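PDB 3LLW: geranyltranstransferase (IspA) from Helicobacter pylori, which joins geranyl diphosphate to isopentenyl diphosphate in isoprenoid biosynthesis, with magnesium as cofactor, and so makes farnesyl diphosphate. Local coordinates for the interface of chains A and B. Residues are numbered along the deposited sequence; one frame, centred on the assembly and turned at random. Chains: chain A/B, Geranyltranstransferase (IspA).

Contact 1: the interface of chains A and B. Residues chain A 27, 29, 31, 36, 40, 122, 126; chain B 158-159, 162-163, 166.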
# COMPACT_ATOMS: atom_id res chain seq x y z
N LEU A 27 -17.39 -4.55 1.48
CA LEU A 27 -16.41 -5.59 1.69
C LEU A 27 -16.94 -6.44 2.82
O LEU A 27 -17.27 -5.92 3.90
CB LEU A 27 -15.03 -4.99 2.00
CG LEU A 27 -13.91 -5.97 2.41
CD1 LEU A 27 -12.69 -5.86 1.49
CD2 LEU A 27 -13.55 -5.79 3.89
N LEU A 29 -16.40 -8.86 5.71
CA LEU A 29 -15.33 -9.25 6.62
C LEU A 29 -15.84 -10.17 7.75
O LEU A 29 -16.49 -9.72 8.70
CB LEU A 29 -14.63 -8.02 7.21
CG LEU A 29 -13.10 -7.93 7.23
CD1 LEU A 29 -12.63 -7.20 8.48
CD2 LEU A 29 -12.39 -9.28 7.08
N SER A 31 -15.28 -12.03 10.93
CA SER A 31 -14.48 -12.11 12.15
C SER A 31 -15.31 -11.83 13.40
O SER A 31 -16.46 -11.42 13.33
CB SER A 31 -13.31 -11.12 12.10
OG SER A 31 -13.72 -9.81 12.47
N LEU A 36 -14.72 -3.60 13.00
CA LEU A 36 -13.71 -3.36 11.97
C LEU A 36 -14.25 -3.25 10.53
O LEU A 36 -13.78 -2.42 9.75
CB LEU A 36 -12.59 -4.41 12.06
CG LEU A 36 -11.26 -4.03 11.41
CD1 LEU A 36 -10.56 -2.95 12.22
CD2 LEU A 36 -10.40 -5.27 11.27
N PHE A 40 -14.00 0.16 8.35
CA PHE A 40 -13.13 0.12 7.16
C PHE A 40 -13.45 1.19 6.11
O PHE A 40 -12.57 1.94 5.73
CB PHE A 40 -13.14 -1.28 6.52
CG PHE A 40 -12.29 -1.38 5.27
CD1 PHE A 40 -10.91 -1.13 5.32
CD2 PHE A 40 -12.87 -1.73 4.05
CE1 PHE A 40 -10.13 -1.23 4.17
CE2 PHE A 40 -12.10 -1.83 2.89
CZ PHE A 40 -10.73 -1.59 2.95
N LEU A 122 -4.60 1.45 11.73
CA LEU A 122 -4.75 0.19 11.01
C LEU A 122 -5.73 0.27 9.85
O LEU A 122 -5.49 -0.33 8.79
CB LEU A 122 -5.12 -0.95 11.97
CG LEU A 122 -4.01 -1.36 12.93
CD1 LEU A 122 -4.53 -2.40 13.90
CD2 LEU A 122 -2.72 -1.85 12.19
N ALA A 126 -4.92 -0.32 5.99
CA ALA A 126 -5.73 -1.16 5.12
C ALA A 126 -6.23 -0.46 3.88
O ALA A 126 -6.23 -1.06 2.77
CB ALA A 126 -6.88 -1.76 5.88
N ILE B 158 -6.71 -5.79 4.73
CA ILE B 158 -7.80 -5.85 5.72
C ILE B 158 -8.33 -7.28 5.94
O ILE B 158 -8.76 -7.61 7.04
CB ILE B 158 -9.00 -4.88 5.35
CG1 ILE B 158 -10.03 -4.75 6.49
CG2 ILE B 158 -9.73 -5.32 4.09
CD1 ILE B 158 -9.47 -4.21 7.82
N LYS B 159 -8.27 -8.12 4.91
CA LYS B 159 -8.77 -9.49 5.01
C LYS B 159 -7.71 -10.44 5.54
O LYS B 159 -8.01 -11.60 5.85
CB LYS B 159 -9.31 -9.97 3.65
CG LYS B 159 -10.64 -9.33 3.26
CD LYS B 159 -11.25 -9.99 2.02
CE LYS B 159 -12.74 -9.67 1.92
NZ LYS B 159 -13.47 -10.45 0.87
N ILE B 162 -3.95 -7.41 8.65
CA ILE B 162 -4.46 -6.26 9.38
C ILE B 162 -5.60 -6.64 10.31
O ILE B 162 -5.61 -6.22 11.47
CB ILE B 162 -4.79 -5.11 8.43
CG1 ILE B 162 -3.47 -4.55 7.91
CG2 ILE B 162 -5.65 -4.02 9.12
CD1 ILE B 162 -3.59 -3.36 7.08
N LEU B 163 -6.53 -7.46 9.83
CA LEU B 163 -7.54 -8.10 10.68
C LEU B 163 -6.90 -8.78 11.89
O LEU B 163 -7.33 -8.55 13.03
CB LEU B 163 -8.38 -9.10 9.90
CG LEU B 163 -9.37 -9.95 10.71
CD1 LEU B 163 -10.40 -9.09 11.49
CD2 LEU B 163 -10.06 -10.96 9.80
N ALA B 166 -5.53 -6.01 14.13
CA ALA B 166 -6.62 -5.32 14.84
C ALA B 166 -7.19 -6.14 15.99
O ALA B 166 -7.40 -5.61 17.08
CB ALA B 166 -7.72 -4.92 13.89
O HOH W 1 -6.78 -3.79 2.94
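B:Ile158 pushes its branched side chain into an apolar pocket of chain A. Its tip, CD1, meets A:Leu36 CD2 tip to tip at 3.7 Å. The CG2 branch lies over one face of the A:Phe40 ring, toward the rim and 4.0 Å above the plane. CG2 also meets both methyl groups of A:Leu27. CG1 passes A:Phe40 CD1 and A:Leu29 CD1. With CG1 anti to the backbone N (chi1 -170°), the two branches diverge toward these different partners. A:Ala126 CB lies 3.8 Å from B:Ile158 CB.

Other side chains flank this core. B:Ile162 CD1 rests on the A:Ala126 backbone, 3.6 Å from CA. B:Leu163 CD1 reaches A:Ser31 CB, and its CD2 meets A:Leu29 CD2. The methyl of B:Ala166 touches both branches of A:Leu36. A:Leu122 CD1 lies 3.7 Å from B:Ala166 CA, and A:Leu122 O faces B:Ile162 CG2. The extended chain of B:Lys159 runs antiparallel to A:Leu27, with CE 3.8 Å from CD1. Water 1 links A:Ala126 O (2.8 Å) to B:Ile158 N (2.7 Å).

In chain A the pocket is formed by the loop at 27-31 and helices 36-45 and 117-137. The chain B part is the loop residues B:Ile158 and B:Lys159 and helix 161-170.

Contact 2: the interface of chains A and B. Residues chain A 153-154, 158-159; chain B 27, 133.
B:Glu133 buries 54 Å² against chain A, and its carboxylate faces the amine NZ of A:Lys159. The salt bridge from A:Lys159 NZ to B:Glu133 OE2 spans 3.0 Å. OE2 receives it on the syn lone pair, the side of the other oxygen. The contact of NZ with OE1 is weak. The two side chains cross at about a right angle. B:Glu133 has CG anti to the backbone N (chi1 172°) and stretches out toward A:Ala154 and the lysine. Water 2 joins the other oxygen, OE1 (2.7 Å), to A:Ser153 O (2.8 Å), and may help to hold the carboxylate. At the root of the glutamate, A:Ser153 CB packs on B:Glu133 CB at 3.8 Å.

The turn of A:Lys159 at chi2 (128°) sets CD beside B:Leu27, with CD2 and CD1 of the leucine both 3.8 Å from A:Lys159 CD. The bends at chi3 and chi4 carry NZ back to B:Glu133. B:Leu27 CD2 also meets A:Ile158 CG2, at 3.5 Å. The lysine packs its aliphatic stem on the leucine and turns its NZ end to the glutamate.

In chain A the site covers the end of helix 142-156 and the loop that follows. Chain B supplies helix 117-136 and the loop that carries B:Leu27.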
# COMPACT_ATOMS: atom_id res chain seq x y z
N SER A 153 1.42 4.09 -6.95
CA SER A 153 2.47 3.82 -5.97
C SER A 153 3.60 4.84 -5.95
O SER A 153 4.02 5.25 -4.85
CB SER A 153 3.03 2.40 -6.14
OG SER A 153 3.63 2.24 -7.44
N ALA A 154 4.10 5.24 -7.13
CA ALA A 154 5.14 6.30 -7.19
C ALA A 154 4.68 7.64 -6.62
O ALA A 154 5.43 8.29 -5.90
CB ALA A 154 5.66 6.50 -8.59
N ILE A 158 6.51 7.52 -0.92
CA ILE A 158 7.58 8.28 -0.25
C ILE A 158 8.18 9.42 -1.10
O ILE A 158 8.68 10.41 -0.55
CB ILE A 158 8.72 7.32 0.25
CG1 ILE A 158 9.68 8.02 1.23
CG2 ILE A 158 9.48 6.68 -0.91
CD1 ILE A 158 9.02 8.62 2.49
N LYS A 159 8.11 9.27 -2.42
CA LYS A 159 8.63 10.25 -3.36
C LYS A 159 7.58 11.29 -3.75
O LYS A 159 7.89 12.26 -4.44
CB LYS A 159 9.12 9.52 -4.62
CG LYS A 159 10.56 9.05 -4.54
CD LYS A 159 10.73 7.57 -4.87
CE LYS A 159 10.61 7.24 -6.36
NZ LYS A 159 9.29 6.63 -6.67
N LEU B 27 17.19 4.33 -2.30
CA LEU B 27 16.23 5.21 -2.93
C LEU B 27 16.61 6.66 -2.63
O LEU B 27 16.74 7.06 -1.46
CB LEU B 27 14.82 4.88 -2.44
CG LEU B 27 13.65 5.52 -3.18
CD1 LEU B 27 13.44 4.93 -4.59
CD2 LEU B 27 12.41 5.35 -2.34
N GLU B 133 5.12 -0.56 -5.29
CA GLU B 133 6.00 0.04 -6.28
C GLU B 133 7.05 -0.95 -6.75
O GLU B 133 7.22 -1.14 -7.96
CB GLU B 133 6.63 1.33 -5.78
CG GLU B 133 7.69 1.86 -6.74
CD GLU B 133 7.95 3.33 -6.61
OE1 GLU B 133 7.75 3.89 -5.50
OE2 GLU B 133 8.35 3.93 -7.64
O HOH W 2 6.13 4.15 -3.38

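Contact 3: the interface of chains A and B. Residues chain A 98-99, 165-166, 169; chain B 33, 118, 122.
B:Leu122 and B:Thr118, one turn apart on helix 117-136, pack against chain A. B:Leu122 CD1 touches A:Ala166 CA at 3.6 Å and also lies near its methyl. The other branch, CD2, meets A:Gln165 CG at 3.8 Å, where the two side chains cross at about a right angle. The B:Thr118 methyl CG2 faces A:Met99 CG at 3.8 Å and A:Cys169 CB at 3.9 Å. CG2 of the threonine is anti to its backbone N, and OG1 is anti to the carbonyl carbon (chi1 -67°). The methyl thereby points to the apolar side and the hydroxyl to A:Cys98.

Farther out the contact becomes polar. B:Thr118 OG1 lies 3.2 Å from A:Cys98 O, a close polar contact that does not count as a hydrogen bond. OG1 is also 3.7 Å from A:Cys98 SG. At the opposite rim A:Ala166 O lies in plane at the edge of the B:His33 imidazole, 3.9 Å from CD2. Within chain A, A:Cys169 SG gives a weak hydrogen bond to A:Gln165 O.

A:Cys98 and A:Met99 belong to the aspartate-rich DDXXXXD motif. A:Asp94 and A:Asp100 of this motif bind magnesium in this protein, though no metal is bound here. Packing by chain B may therefore help to steady this motif of the active site.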
# COMPACT_ATOMS: atom_id res chain seq x y z
N CYS A 98 -1.20 12.35 17.07
CA CYS A 98 0.21 12.73 16.86
C CYS A 98 0.36 13.75 15.73
O CYS A 98 1.34 14.49 15.69
CB CYS A 98 1.11 11.50 16.63
SG CYS A 98 0.95 10.68 15.00
N MET A 99 -0.63 13.81 14.84
CA MET A 99 -0.63 14.79 13.74
C MET A 99 -1.64 15.93 14.00
O MET A 99 -1.49 16.65 14.98
CB MET A 99 -0.79 14.09 12.37
CG MET A 99 0.53 13.54 11.83
SD MET A 99 0.49 12.56 10.29
CE MET A 99 0.56 10.94 11.04
N GLN A 165 3.41 15.13 2.99
CA GLN A 165 2.72 15.00 4.27
C GLN A 165 3.69 15.10 5.44
O GLN A 165 3.39 15.73 6.47
CB GLN A 165 2.01 13.65 4.31
CG GLN A 165 1.24 13.37 5.58
CD GLN A 165 -0.20 13.80 5.49
OE1 GLN A 165 -0.83 13.71 4.43
NE2 GLN A 165 -0.74 14.28 6.61
N ALA A 166 4.87 14.49 5.27
CA ALA A 166 5.91 14.53 6.29
C ALA A 166 6.46 15.94 6.52
O ALA A 166 6.60 16.38 7.69
CB ALA A 166 7.02 13.53 6.00
N CYS A 169 3.65 18.14 8.32
CA CYS A 169 3.58 17.86 9.76
C CYS A 169 4.79 18.36 10.50
O CYS A 169 4.67 18.93 11.59
CB CYS A 169 3.41 16.37 10.04
SG CYS A 169 1.87 15.76 9.39
N HIS B 33 13.42 18.04 4.82
CA HIS B 33 13.17 17.33 6.07
C HIS B 33 14.54 16.92 6.60
O HIS B 33 15.39 16.43 5.82
CB HIS B 33 12.33 16.07 5.82
CG HIS B 33 11.68 15.52 7.05
ND1 HIS B 33 12.37 14.82 8.01
CD2 HIS B 33 10.39 15.56 7.46
CE1 HIS B 33 11.53 14.45 8.96
NE2 HIS B 33 10.32 14.89 8.65
N THR B 118 5.32 10.67 14.52
CA THR B 118 4.76 10.99 13.21
C THR B 118 5.58 10.38 12.08
O THR B 118 5.02 9.79 11.15
CB THR B 118 4.64 12.53 13.03
OG1 THR B 118 3.66 13.04 13.93
CG2 THR B 118 4.28 12.92 11.58
N LEU B 122 4.41 7.54 9.23
CA LEU B 122 4.48 7.89 7.82
C LEU B 122 5.45 7.01 7.03
O LEU B 122 5.21 6.72 5.86
CB LEU B 122 4.86 9.36 7.66
CG LEU B 122 3.76 10.34 8.08
CD1 LEU B 122 4.28 11.78 8.02
CD2 LEU B 122 2.50 10.17 7.23

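Contacts 1 and 2 lie about 24 Å apart between the centres of their C-alpha atoms, as do contacts 1 and 3. Contacts 2 and 3 are about 17 Å apart. These values hold for the copies given here; each contact has a twin with the chains exchanged. All three use the long helix starting at residue 117. Contacts 1 and 3 share Leu122 and Ala166 with the chains exchanged, and contacts 1 and 2 share Leu27, Ile158 and Lys159 likewise. Lys159 is extended in chain B but bent in chain A. The patches are parts of one two-fold interface, consistent with the homodimers common in this family.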